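Local coordinates for protein tyrosyl-tRNA synthetase (Archaeoglobus fulgidus, PDB 2CYB) that probably catalyses the ATP-dependent activation of tyrosine and its transfer to the acceptor end of tRNA(Tyr), working as a homodimer, at residues R119-V122 and L123-K127; M156-P159 and L160-L164; S282-E285 and L286-F290. All coordinates share one frame; numbering follows the deposited sequence.

Contact 1: R119-V122 and L123-K127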
ATOM      1  N   ARG A 119     -13.470  -4.035  -7.305  1.00 31.67           N
ATOM      2  CA  ARG A 119     -12.844  -3.015  -8.139  1.00 34.87           C
ATOM      3  C   ARG A 119     -13.046  -1.587  -7.646  1.00 29.72           C
ATOM      4  O   ARG A 119     -12.108  -0.785  -7.652  1.00 35.09           O
ATOM      5  CB  ARG A 119     -13.355  -3.113  -9.576  1.00 41.15           C
ATOM      6  CG  ARG A 119     -12.727  -2.081 -10.503  1.00 41.46           C
ATOM      7  CD  ARG A 119     -13.637  -1.747 -11.669  1.00 54.58           C
ATOM      8  NE  ARG A 119     -13.022  -0.776 -12.566  1.00 59.64           N
ATOM      9  CZ  ARG A 119     -12.005  -1.051 -13.376  1.00 61.02           C
ATOM     10  NH1 ARG A 119     -11.503  -0.106 -14.159  1.00 61.21           N
ATOM     11  NH2 ARG A 119     -11.499  -2.278 -13.410  1.00 56.73           N
ATOM     12  N   ASP A 120     -14.267  -1.254  -7.238  1.00 30.88           N
ATOM     13  CA  ASP A 120     -14.537   0.095  -6.754  1.00 34.42           C
ATOM     14  C   ASP A 120     -13.784   0.403  -5.466  1.00 30.90           C
ATOM     15  O   ASP A 120     -13.306   1.522  -5.267  1.00 29.99           O
ATOM     16  CB  ASP A 120     -16.034   0.303  -6.521  1.00 38.35           C
ATOM     17  CG  ASP A 120     -16.774   0.673  -7.791  1.00 49.71           C
ATOM     18  OD1 ASP A 120     -17.996   0.916  -7.718  1.00 55.28           O
ATOM     19  OD2 ASP A 120     -16.130   0.726  -8.860  1.00 54.01           O
ATOM     20  N   TYR A 121     -13.680  -0.586  -4.591  1.00 26.23           N
ATOM     21  CA  TYR A 121     -12.976  -0.371  -3.329  1.00 29.63           C
ATOM     22  C   TYR A 121     -11.467  -0.243  -3.545  1.00 27.08           C
ATOM     23  O   TYR A 121     -10.827   0.641  -2.977  1.00 29.02           O
ATOM     24  CB  TYR A 121     -13.246  -1.514  -2.363  1.00 32.53           C
ATOM     25  CG  TYR A 121     -12.647  -1.289  -0.991  1.00 25.28           C
ATOM     26  CD1 TYR A 121     -13.371  -0.645   0.017  1.00 25.94           C
ATOM     27  CD2 TYR A 121     -11.361  -1.740  -0.697  1.00 26.38           C
ATOM     28  CE1 TYR A 121     -12.825  -0.467   1.297  1.00 29.97           C
ATOM     29  CE2 TYR A 121     -10.802  -1.560   0.577  1.00 28.05           C
ATOM     30  CZ  TYR A 121     -11.538  -0.932   1.565  1.00 28.86           C
ATOM     31  OH  TYR A 121     -10.990  -0.809   2.826  1.00 29.34           O
ATOM     32  N   VAL A 122     -10.895  -1.115  -4.366  1.00 27.90           N
ATOM     33  CA  VAL A 122      -9.456  -1.040  -4.607  1.00 30.36           C
ATOM     34  C   VAL A 122      -9.082   0.271  -5.288  1.00 28.43           C
ATOM     35  O   VAL A 122      -8.059   0.877  -4.973  1.00 25.01           O
ATOM     36  CB  VAL A 122      -8.956  -2.231  -5.454  1.00 36.32           C
ATOM     37  CG1 VAL A 122      -9.189  -3.526  -4.702  1.00 36.09           C
ATOM     38  CG2 VAL A 122      -9.656  -2.259  -6.795  1.00 46.99           C
ATOM     39  N   LEU A 123      -9.917   0.730  -6.211  1.00 27.63           N
ATOM     40  CA  LEU A 123      -9.626   1.981  -6.882  1.00 28.72           C
ATOM     41  C   LEU A 123      -9.617   3.115  -5.854  1.00 28.33           C
ATOM     42  O   LEU A 123      -8.774   4.020  -5.925  1.00 29.26           O
ATOM     43  CB  LEU A 123     -10.658   2.235  -7.982  1.00 30.47           C
ATOM     44  CG  LEU A 123     -10.262   3.073  -9.201  1.00 46.71           C
ATOM     45  CD1 LEU A 123      -8.762   3.019  -9.474  1.00 39.19           C
ATOM     46  CD2 LEU A 123     -11.031   2.524 -10.397  1.00 48.23           C
ATOM     47  N   ASP A 124     -10.536   3.068  -4.887  1.00 26.49           N
ATOM     48  CA  ASP A 124     -10.576   4.100  -3.850  1.00 25.99           C
ATOM     49  C   ASP A 124      -9.305   4.058  -3.003  1.00 25.75           C
ATOM     50  O   ASP A 124      -8.797   5.102  -2.577  1.00 23.86           O
ATOM     51  CB  ASP A 124     -11.793   3.916  -2.944  1.00 27.16           C
ATOM     52  CG  ASP A 124     -13.038   4.574  -3.502  1.00 35.03           C
ATOM     53  OD1 ASP A 124     -14.136   4.262  -3.004  1.00 30.35           O
ATOM     54  OD2 ASP A 124     -12.915   5.404  -4.427  1.00 34.36           O
ATOM     55  N   VAL A 125      -8.811   2.852  -2.744  1.00 22.98           N
ATOM     56  CA  VAL A 125      -7.588   2.688  -1.962  1.00 29.70           C
ATOM     57  C   VAL A 125      -6.449   3.378  -2.694  1.00 28.22           C
ATOM     58  O   VAL A 125      -5.653   4.102  -2.088  1.00 26.82           O
ATOM     59  CB  VAL A 125      -7.226   1.191  -1.755  1.00 27.63           C
ATOM     60  CG1 VAL A 125      -5.816   1.066  -1.176  1.00 25.58           C
ATOM     61  CG2 VAL A 125      -8.226   0.543  -0.820  1.00 26.88           C
ATOM     62  N   LEU A 126      -6.375   3.165  -4.007  1.00 25.02           N
ATOM     63  CA  LEU A 126      -5.315   3.787  -4.792  1.00 26.83           C
ATOM     64  C   LEU A 126      -5.421   5.313  -4.770  1.00 25.79           C
ATOM     65  O   LEU A 126      -4.407   6.010  -4.696  1.00 28.26           O
ATOM     66  CB  LEU A 126      -5.343   3.268  -6.235  1.00 24.80           C
ATOM     67  CG  LEU A 126      -5.034   1.777  -6.413  1.00 25.51           C
ATOM     68  CD1 LEU A 126      -4.823   1.498  -7.886  1.00 35.19           C
ATOM     69  CD2 LEU A 126      -3.797   1.376  -5.613  1.00 31.93           C
ATOM     70  N   LYS A 127      -6.645   5.829  -4.826  1.00 24.92           N
ATOM     71  CA  LYS A 127      -6.870   7.273  -4.790  1.00 21.96           C
ATOM     72  C   LYS A 127      -6.480   7.811  -3.417  1.00 25.53           C
ATOM     73  O   LYS A 127      -5.823   8.856  -3.306  1.00 26.88           O
ATOM     74  CB  LYS A 127      -8.340   7.585  -5.075  1.00 28.37           C
ATOM     75  CG  LYS A 127      -8.760   7.279  -6.506  1.00 34.28           C
ATOM     76  CD  LYS A 127     -10.250   7.532  -6.715  1.00 40.63           C
ATOM     77  CE  LYS A 127     -10.646   7.310  -8.169  1.00 44.48           C
ATOM     78  NZ  LYS A 127     -12.097   7.568  -8.398  1.00 39.31           N
TER
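Tyr121 and Val125 meet one turn apart on helix 119-131. Their side chains slant across each other, and ring atom CE2 of Tyr121 lies 3.6 Å from CG2 of Val125. The first torsion of Tyr121 (chi1 -175°) swings CG to the side of the carbonyl carbon, which lays the ring along the helix within reach of that methyl. CG2 of Val125 also packs on the backbone, 3.4 Å from O of Tyr121. N of Val125 is hydrogen-bonded to O of Tyr121 at 3.0 Å. This flank is buried. Leu164 packs on Tyr121, Asp124 and Val125, and the Tyr121 ring makes edge-to-face contacts with Tyr115 and His168. Polar ends are satisfied there: the Tyr121 hydroxyl is hydrogen-bonded to Met161 O, and Asp124 OD1 to Tyr196 and His168. The Tyr121 side chain comes within about 3 Å, between nearest atoms, of that of Asp165, a tyrosine-binding residue.

Helix 119-131 belongs to the Rossmann-type catalytic domain of this class I synthetase. It follows the edge strand 108-111 and lies in the dimer interface, where Val122 and Arg119 pack on Val122 and Leu117 of the second subunit.

The Arg119 side is looser. There the backbone bond from Leu123 N to Arg119 O is 3.0 Å, but the side chains barely meet, with NE of Arg119 4.4 Å from CD2 of Leu123. Arg119 and Asp120 are largely exposed.

Contact 2: M156-P159 and L160-L164. With TYR (tyrosine), chain C.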
ATOM      1  N   MET A 156       0.946   0.363   6.142  1.00 23.63           N
ATOM      2  CA  MET A 156       0.758   1.733   5.671  1.00 27.91           C
ATOM      3  C   MET A 156      -0.492   1.816   4.794  1.00 29.72           C
ATOM      4  O   MET A 156      -1.042   2.896   4.579  1.00 26.29           O
ATOM      5  CB  MET A 156       1.990   2.205   4.891  1.00 27.27           C
ATOM      6  CG  MET A 156       3.281   2.144   5.695  1.00 27.78           C
ATOM      7  SD  MET A 156       3.266   3.256   7.138  1.00 32.00           S
ATOM      8  CE  MET A 156       2.819   2.103   8.466  1.00 32.20           C
ATOM      9  N   ILE A 157      -0.927   0.668   4.275  1.00 27.39           N
ATOM     10  CA  ILE A 157      -2.136   0.594   3.453  1.00 28.78           C
ATOM     11  C   ILE A 157      -3.340   0.496   4.405  1.00 29.55           C
ATOM     12  O   ILE A 157      -4.407   1.045   4.139  1.00 27.14           O
ATOM     13  CB  ILE A 157      -2.121  -0.667   2.558  1.00 25.46           C
ATOM     14  CG1 ILE A 157      -1.007  -0.555   1.516  1.00 31.65           C
ATOM     15  CG2 ILE A 157      -3.479  -0.855   1.886  1.00 32.54           C
ATOM     16  CD1 ILE A 157      -0.761  -1.853   0.765  1.00 25.07           C
ATOM     17  N   TYR A 158      -3.130  -0.216   5.513  1.00 27.48           N
ATOM     18  CA  TYR A 158      -4.121  -0.454   6.571  1.00 24.42           C
ATOM     19  C   TYR A 158      -5.013   0.752   6.954  1.00 24.41           C
ATOM     20  O   TYR A 158      -6.242   0.652   6.919  1.00 23.78           O
ATOM     21  CB  TYR A 158      -3.363  -1.006   7.798  1.00 24.80           C
ATOM     22  CG  TYR A 158      -4.171  -1.418   9.008  1.00 25.27           C
ATOM     23  CD1 TYR A 158      -4.144  -2.742   9.473  1.00 20.50           C
ATOM     24  CD2 TYR A 158      -4.895  -0.479   9.739  1.00 24.13           C
ATOM     25  CE1 TYR A 158      -4.815  -3.107  10.644  1.00 25.31           C
ATOM     26  CE2 TYR A 158      -5.565  -0.831  10.900  1.00 24.16           C
ATOM     27  CZ  TYR A 158      -5.525  -2.137  11.347  1.00 20.70           C
ATOM     28  OH  TYR A 158      -6.222  -2.468  12.484  1.00 23.86           O
ATOM     29  N   PRO A 159      -4.417   1.911   7.306  1.00 23.17           N
ATOM     30  CA  PRO A 159      -5.252   3.064   7.677  1.00 23.53           C
ATOM     31  C   PRO A 159      -6.142   3.584   6.560  1.00 22.73           C
ATOM     32  O   PRO A 159      -7.263   4.014   6.804  1.00 23.27           O
ATOM     33  CB  PRO A 159      -4.229   4.108   8.138  1.00 22.25           C
ATOM     34  CG  PRO A 159      -3.025   3.783   7.281  1.00 22.12           C
ATOM     35  CD  PRO A 159      -2.987   2.267   7.337  1.00 22.85           C
ATOM     36  N   LEU A 160      -5.641   3.545   5.334  1.00 24.16           N
ATOM     37  CA  LEU A 160      -6.422   4.004   4.197  1.00 26.07           C
ATOM     38  C   LEU A 160      -7.677   3.146   4.048  1.00 24.36           C
ATOM     39  O   LEU A 160      -8.771   3.658   3.799  1.00 23.56           O
ATOM     40  CB  LEU A 160      -5.592   3.917   2.917  1.00 23.39           C
ATOM     41  CG  LEU A 160      -4.190   4.528   2.977  1.00 33.19           C
ATOM     42  CD1 LEU A 160      -3.549   4.423   1.598  1.00 30.27           C
ATOM     43  CD2 LEU A 160      -4.265   5.981   3.431  1.00 32.88           C
ATOM     44  N   MET A 161      -7.510   1.840   4.208  1.00 25.11           N
ATOM     45  CA  MET A 161      -8.617   0.913   4.083  1.00 24.84           C
ATOM     46  C   MET A 161      -9.614   1.078   5.210  1.00 24.68           C
ATOM     47  O   MET A 161     -10.807   0.932   4.994  1.00 24.49           O
ATOM     48  CB  MET A 161      -8.102  -0.525   4.032  1.00 21.46           C
ATOM     49  CG  MET A 161      -7.493  -0.888   2.686  1.00 22.63           C
ATOM     50  SD  MET A 161      -6.922  -2.594   2.666  1.00 29.02           S
ATOM     51  CE  MET A 161      -8.440  -3.493   3.063  1.00 32.51           C
ATOM     52  N   GLN A 162      -9.129   1.366   6.413  1.00 22.56           N
ATOM     53  CA  GLN A 162     -10.033   1.569   7.537  1.00 25.96           C
ATOM     54  C   GLN A 162     -10.911   2.783   7.257  1.00 24.63           C
ATOM     55  O   GLN A 162     -12.122   2.744   7.468  1.00 25.70           O
ATOM     56  CB  GLN A 162      -9.256   1.793   8.836  1.00 25.32           C
ATOM     57  CG  GLN A 162     -10.165   1.969  10.041  1.00 27.34           C
ATOM     58  CD  GLN A 162      -9.419   1.821  11.350  1.00 28.09           C
ATOM     59  OE1 GLN A 162      -8.417   1.108  11.425  1.00 21.76           O
ATOM     60  NE2 GLN A 162      -9.918   2.472  12.394  1.00 27.90           N
ATOM     61  N   ALA A 163     -10.294   3.857   6.773  1.00 22.78           N
ATOM     62  CA  ALA A 163     -11.033   5.073   6.452  1.00 24.37           C
ATOM     63  C   ALA A 163     -12.068   4.762   5.375  1.00 30.57           C
ATOM     64  O   ALA A 163     -13.212   5.202   5.466  1.00 27.09           O
ATOM     65  CB  ALA A 163     -10.082   6.164   5.974  1.00 25.30           C
ATOM     66  N   LEU A 164     -11.673   3.994   4.362  1.00 25.83           N
ATOM     67  CA  LEU A 164     -12.606   3.638   3.297  1.00 25.80           C
ATOM     68  C   LEU A 164     -13.727   2.722   3.755  1.00 29.78           C
ATOM     69  O   LEU A 164     -14.804   2.711   3.149  1.00 29.19           O
ATOM     70  CB  LEU A 164     -11.869   2.998   2.122  1.00 24.40           C
ATOM     71  CG  LEU A 164     -11.106   4.005   1.258  1.00 28.60           C
ATOM     72  CD1 LEU A 164     -10.221   3.256   0.254  1.00 25.88           C
ATOM     73  CD2 LEU A 164     -12.112   4.925   0.544  1.00 30.64           C
TER
HETATM   74  N   TYR C 401      -7.951  -0.516  13.604  1.00 23.64           N
HETATM   75  CA  TYR C 401      -8.895  -1.253  14.480  1.00 24.29           C
HETATM   76  C   TYR C 401      -8.186  -1.792  15.721  1.00 28.77           C
HETATM   77  O   TYR C 401      -8.861  -2.432  16.543  1.00 29.21           O
HETATM   78  CB  TYR C 401      -9.540  -2.394  13.686  1.00 27.15           C
HETATM   79  CG  TYR C 401     -10.351  -1.873  12.525  1.00 24.91           C
HETATM   80  CD1 TYR C 401     -10.094  -2.284  11.216  1.00 25.85           C
HETATM   81  CD2 TYR C 401     -11.384  -0.953  12.743  1.00 22.90           C
HETATM   82  CE1 TYR C 401     -10.858  -1.791  10.144  1.00 23.28           C
HETATM   83  CE2 TYR C 401     -12.142  -0.459  11.696  1.00 26.77           C
HETATM   84  CZ  TYR C 401     -11.879  -0.880  10.399  1.00 28.99           C
HETATM   85  OH  TYR C 401     -12.654  -0.397   9.374  1.00 25.54           O
HETATM   86  OXT TYR C 401      -6.969  -1.551  15.862  1.00 29.79           O
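Residues 156-159 and 160-164 follow one another without a gap within helix 154-168, and three backbone bonds join the two segments. Met161 N reaches Ile157 O at 3.2 Å, Gln162 N reaches Tyr158 O at 3.0 Å, and Ala163 N reaches Pro159 O. The helix is kinked at Pro159, whose ring nitrogen has no hydrogen to give to the preceding turn. Met156 O is buried and has no polar partner; CG of Leu160 sits beside it.

Ile157 and Met161 lie side by side and point the same way. CG2 of Ile157 touches SD of Met161 at 3.9 Å. Met161 also packs on helix 72-77, while Ile157 meets Ala129 of the second subunit.

Tyr158 and Gln162 do not bond to each other but converge on the amino group of the bound tyrosine. Both side chains leave the helix with CG swung away from their own backbone N (chi1 -176° and -178°), and this carries the hydroxyl and the amide out to the same ligand atom. Their ring and amide planes are 59° apart. OE1 of Gln162 lies 3.5 Å from CE2 of Tyr158. The tyrosine N gives hydrogen bonds to Tyr158 OH at 2.8 Å and to Gln162 OE1, also at 2.8 Å. It approaches Tyr158 at the ring edge, in plane. CG of Gln162 packs 3.3 Å from CZ of the ligand, so this side chain touches both its amino group and its ring.

Tyr158 OH is also hydrogen-bonded to Glu40 OE1, and Gln162 NE2 to Gln180 OE1. Asp165, Gln180 and Tyr36 add further hydrogen bonds to the ligand. This is the amino acid pocket of a class I tyrosyl-tRNA synthetase, to which helix 154-168 supplies Tyr158, Gln162 and Asp165.

Contact 3: S282-E285 and L286-F290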
ATOM      1  N   SER A 282     -25.229   4.061  40.746  1.00 35.24           N
ATOM      2  CA  SER A 282     -24.483   4.825  39.755  1.00 41.31           C
ATOM      3  C   SER A 282     -23.001   4.716  40.064  1.00 40.22           C
ATOM      4  O   SER A 282     -22.617   4.428  41.197  1.00 38.27           O
ATOM      5  CB  SER A 282     -24.900   6.297  39.775  1.00 38.50           C
ATOM      6  OG  SER A 282     -24.372   6.949  40.917  1.00 36.96           O
ATOM      7  N   PHE A 283     -22.167   4.952  39.061  1.00 39.99           N
ATOM      8  CA  PHE A 283     -20.735   4.865  39.266  1.00 36.06           C
ATOM      9  C   PHE A 283     -20.243   6.007  40.129  1.00 37.27           C
ATOM     10  O   PHE A 283     -19.334   5.836  40.935  1.00 36.18           O
ATOM     11  CB  PHE A 283     -19.982   4.879  37.929  1.00 36.49           C
ATOM     12  CG  PHE A 283     -18.494   4.888  38.092  1.00 35.40           C
ATOM     13  CD1 PHE A 283     -17.777   6.072  37.991  1.00 40.35           C
ATOM     14  CD2 PHE A 283     -17.815   3.721  38.425  1.00 39.52           C
ATOM     15  CE1 PHE A 283     -16.404   6.099  38.226  1.00 41.69           C
ATOM     16  CE2 PHE A 283     -16.441   3.740  38.663  1.00 30.70           C
ATOM     17  CZ  PHE A 283     -15.737   4.932  38.562  1.00 43.53           C
ATOM     18  N   GLU A 284     -20.844   7.180  39.965  1.00 35.92           N
ATOM     19  CA  GLU A 284     -20.418   8.322  40.755  1.00 39.87           C
ATOM     20  C   GLU A 284     -20.613   8.052  42.250  1.00 34.46           C
ATOM     21  O   GLU A 284     -19.821   8.505  43.070  1.00 40.45           O
ATOM     22  CB  GLU A 284     -21.187   9.577  40.339  1.00 50.01           C
ATOM     23  CG  GLU A 284     -20.528  10.870  40.799  1.00 68.24           C
ATOM     24  CD  GLU A 284     -19.052  10.941  40.424  1.00 77.78           C
ATOM     25  OE1 GLU A 284     -18.244  10.209  41.035  1.00 81.67           O
ATOM     26  OE2 GLU A 284     -18.699  11.724  39.515  1.00 82.35           O
ATOM     27  N   GLU A 285     -21.659   7.310  42.595  1.00 34.23           N
ATOM     28  CA  GLU A 285     -21.930   6.975  43.995  1.00 38.93           C
ATOM     29  C   GLU A 285     -20.850   6.013  44.491  1.00 39.52           C
ATOM     30  O   GLU A 285     -20.312   6.165  45.588  1.00 36.96           O
ATOM     31  CB  GLU A 285     -23.298   6.296  44.132  1.00 43.26           C
ATOM     32  CG  GLU A 285     -24.494   7.182  43.812  1.00 54.76           C
ATOM     33  CD  GLU A 285     -25.807   6.414  43.822  1.00 59.01           C
ATOM     34  OE1 GLU A 285     -26.859   7.034  43.563  1.00 70.89           O
ATOM     35  OE2 GLU A 285     -25.787   5.191  44.087  1.00 58.07           O
ATOM     36  N   LEU A 286     -20.546   5.019  43.664  1.00 35.86           N
ATOM     37  CA  LEU A 286     -19.534   4.021  43.985  1.00 32.49           C
ATOM     38  C   LEU A 286     -18.182   4.709  44.112  1.00 35.52           C
ATOM     39  O   LEU A 286     -17.484   4.546  45.110  1.00 35.93           O
ATOM     40  CB  LEU A 286     -19.497   2.957  42.880  1.00 33.88           C
ATOM     41  CG  LEU A 286     -18.636   1.700  43.041  1.00 37.23           C
ATOM     42  CD1 LEU A 286     -18.919   0.751  41.889  1.00 47.77           C
ATOM     43  CD2 LEU A 286     -17.169   2.061  43.067  1.00 41.12           C
ATOM     44  N   ALA A 287     -17.821   5.499  43.106  1.00 34.83           N
ATOM     45  CA  ALA A 287     -16.545   6.204  43.122  1.00 40.15           C
ATOM     46  C   ALA A 287     -16.429   7.106  44.341  1.00 34.10           C
ATOM     47  O   ALA A 287     -15.375   7.183  44.972  1.00 38.88           O
ATOM     48  CB  ALA A 287     -16.383   7.028  41.845  1.00 41.97           C
ATOM     49  N   GLU A 288     -17.520   7.791  44.667  1.00 36.55           N
ATOM     50  CA  GLU A 288     -17.537   8.690  45.813  1.00 46.53           C
ATOM     51  C   GLU A 288     -17.191   7.934  47.094  1.00 43.96           C
ATOM     52  O   GLU A 288     -16.384   8.399  47.899  1.00 43.24           O
ATOM     53  CB  GLU A 288     -18.917   9.339  45.948  1.00 54.88           C
ATOM     54  CG  GLU A 288     -18.887  10.861  46.058  1.00 72.55           C
ATOM     55  CD  GLU A 288     -18.459  11.543  44.764  1.00 80.67           C
ATOM     56  OE1 GLU A 288     -17.329  11.291  44.296  1.00 84.71           O
ATOM     57  OE2 GLU A 288     -19.258  12.336  44.217  1.00 80.10           O
ATOM     58  N   ASP A 289     -17.804   6.769  47.282  1.00 38.53           N
ATOM     59  CA  ASP A 289     -17.542   5.957  48.467  1.00 39.22           C
ATOM     60  C   ASP A 289     -16.140   5.368  48.452  1.00 42.71           C
ATOM     61  O   ASP A 289     -15.536   5.153  49.505  1.00 38.71           O
ATOM     62  CB  ASP A 289     -18.577   4.833  48.586  1.00 34.89           C
ATOM     63  CG  ASP A 289     -19.727   5.202  49.507  1.00 42.65           C
ATOM     64  OD1 ASP A 289     -19.761   6.355  49.984  1.00 45.92           O
ATOM     65  OD2 ASP A 289     -20.595   4.342  49.757  1.00 38.51           O
ATOM     66  N   PHE A 290     -15.624   5.108  47.254  1.00 37.71           N
ATOM     67  CA  PHE A 290     -14.286   4.556  47.112  1.00 37.40           C
ATOM     68  C   PHE A 290     -13.273   5.644  47.447  1.00 38.68           C
ATOM     69  O   PHE A 290     -12.283   5.411  48.136  1.00 36.49           O
ATOM     70  CB  PHE A 290     -14.058   4.076  45.677  1.00 35.93           C
ATOM     71  CG  PHE A 290     -12.838   3.214  45.519  1.00 39.71           C
ATOM     72  CD1 PHE A 290     -12.876   1.868  45.870  1.00 42.00           C
ATOM     73  CD2 PHE A 290     -11.646   3.752  45.058  1.00 38.31           C
ATOM     74  CE1 PHE A 290     -11.742   1.072  45.770  1.00 38.31           C
ATOM     75  CE2 PHE A 290     -10.500   2.962  44.953  1.00 42.38           C
ATOM     76  CZ  PHE A 290     -10.551   1.618  45.310  1.00 43.04           C
TER
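The apolar contact is a CH-pi interaction between Phe283 and Ala287. CB of Ala287 sits over one face of the Phe283 ring, 4.2 Å from its centroid. The nearest ring atom is CE1 of Phe283, 3.7 Å from Ala287 CB. A chi1 of 176° points the Phe283 side chain along the helix, and this brings the ring face over the methyl of the next turn.

The backbone bonds are those of a helix at its start. Ala287 N to Phe283 O is short at 2.7 Å and nearly straight, with an N-H...O angle of 175°. Glu288 N to Glu284 O is 2.9 Å.

A side-chain cap closes the first turn. Ser282 is the N-cap of helix 283-292, and its OG accepts from Glu285 N at 3.2 Å. The helix follows the two-stranded hairpin of strands 266-268 and 278-280. It packs on helix 250-263 through Phe283 and Leu286, and Phe290 reaches helix 297-319.

Like charges meet on the exposed side. OE1 of Glu284 lies 3.6 Å from OE1 of Glu288. The carboxylate planes are only 17° apart, and both chains bend at chi2. The like charges probably repel; the exposed position would let solvent screen them.

Two other acids have partners just before the helix. Glu285 OE2 accepts from Ala281 N, and Asp289 OD2 is hydrogen-bonded to Tyr280 OH.

Overall arrangement
Contacts 1 and 2 are buried neighbours, with centres 11 Å apart. Helix 119-131 of contact 1 packs on helix 154-168 of contact 2, and both contacts touch the second subunit. Contact 3 lies on the other side of the chain's centre, about 40 Å from contact 2 and 50 Å from contact 1 between centres. It is partly buried, and no other chain of the assembly touches it. The chemistry follows these places. Contact 2 turns polar groups to the substrate. Contact 1 is mainly apolar across its segments and sends its buried polar groups to partners outside them. Contact 3 pairs an apolar inner side with an acidic outer one.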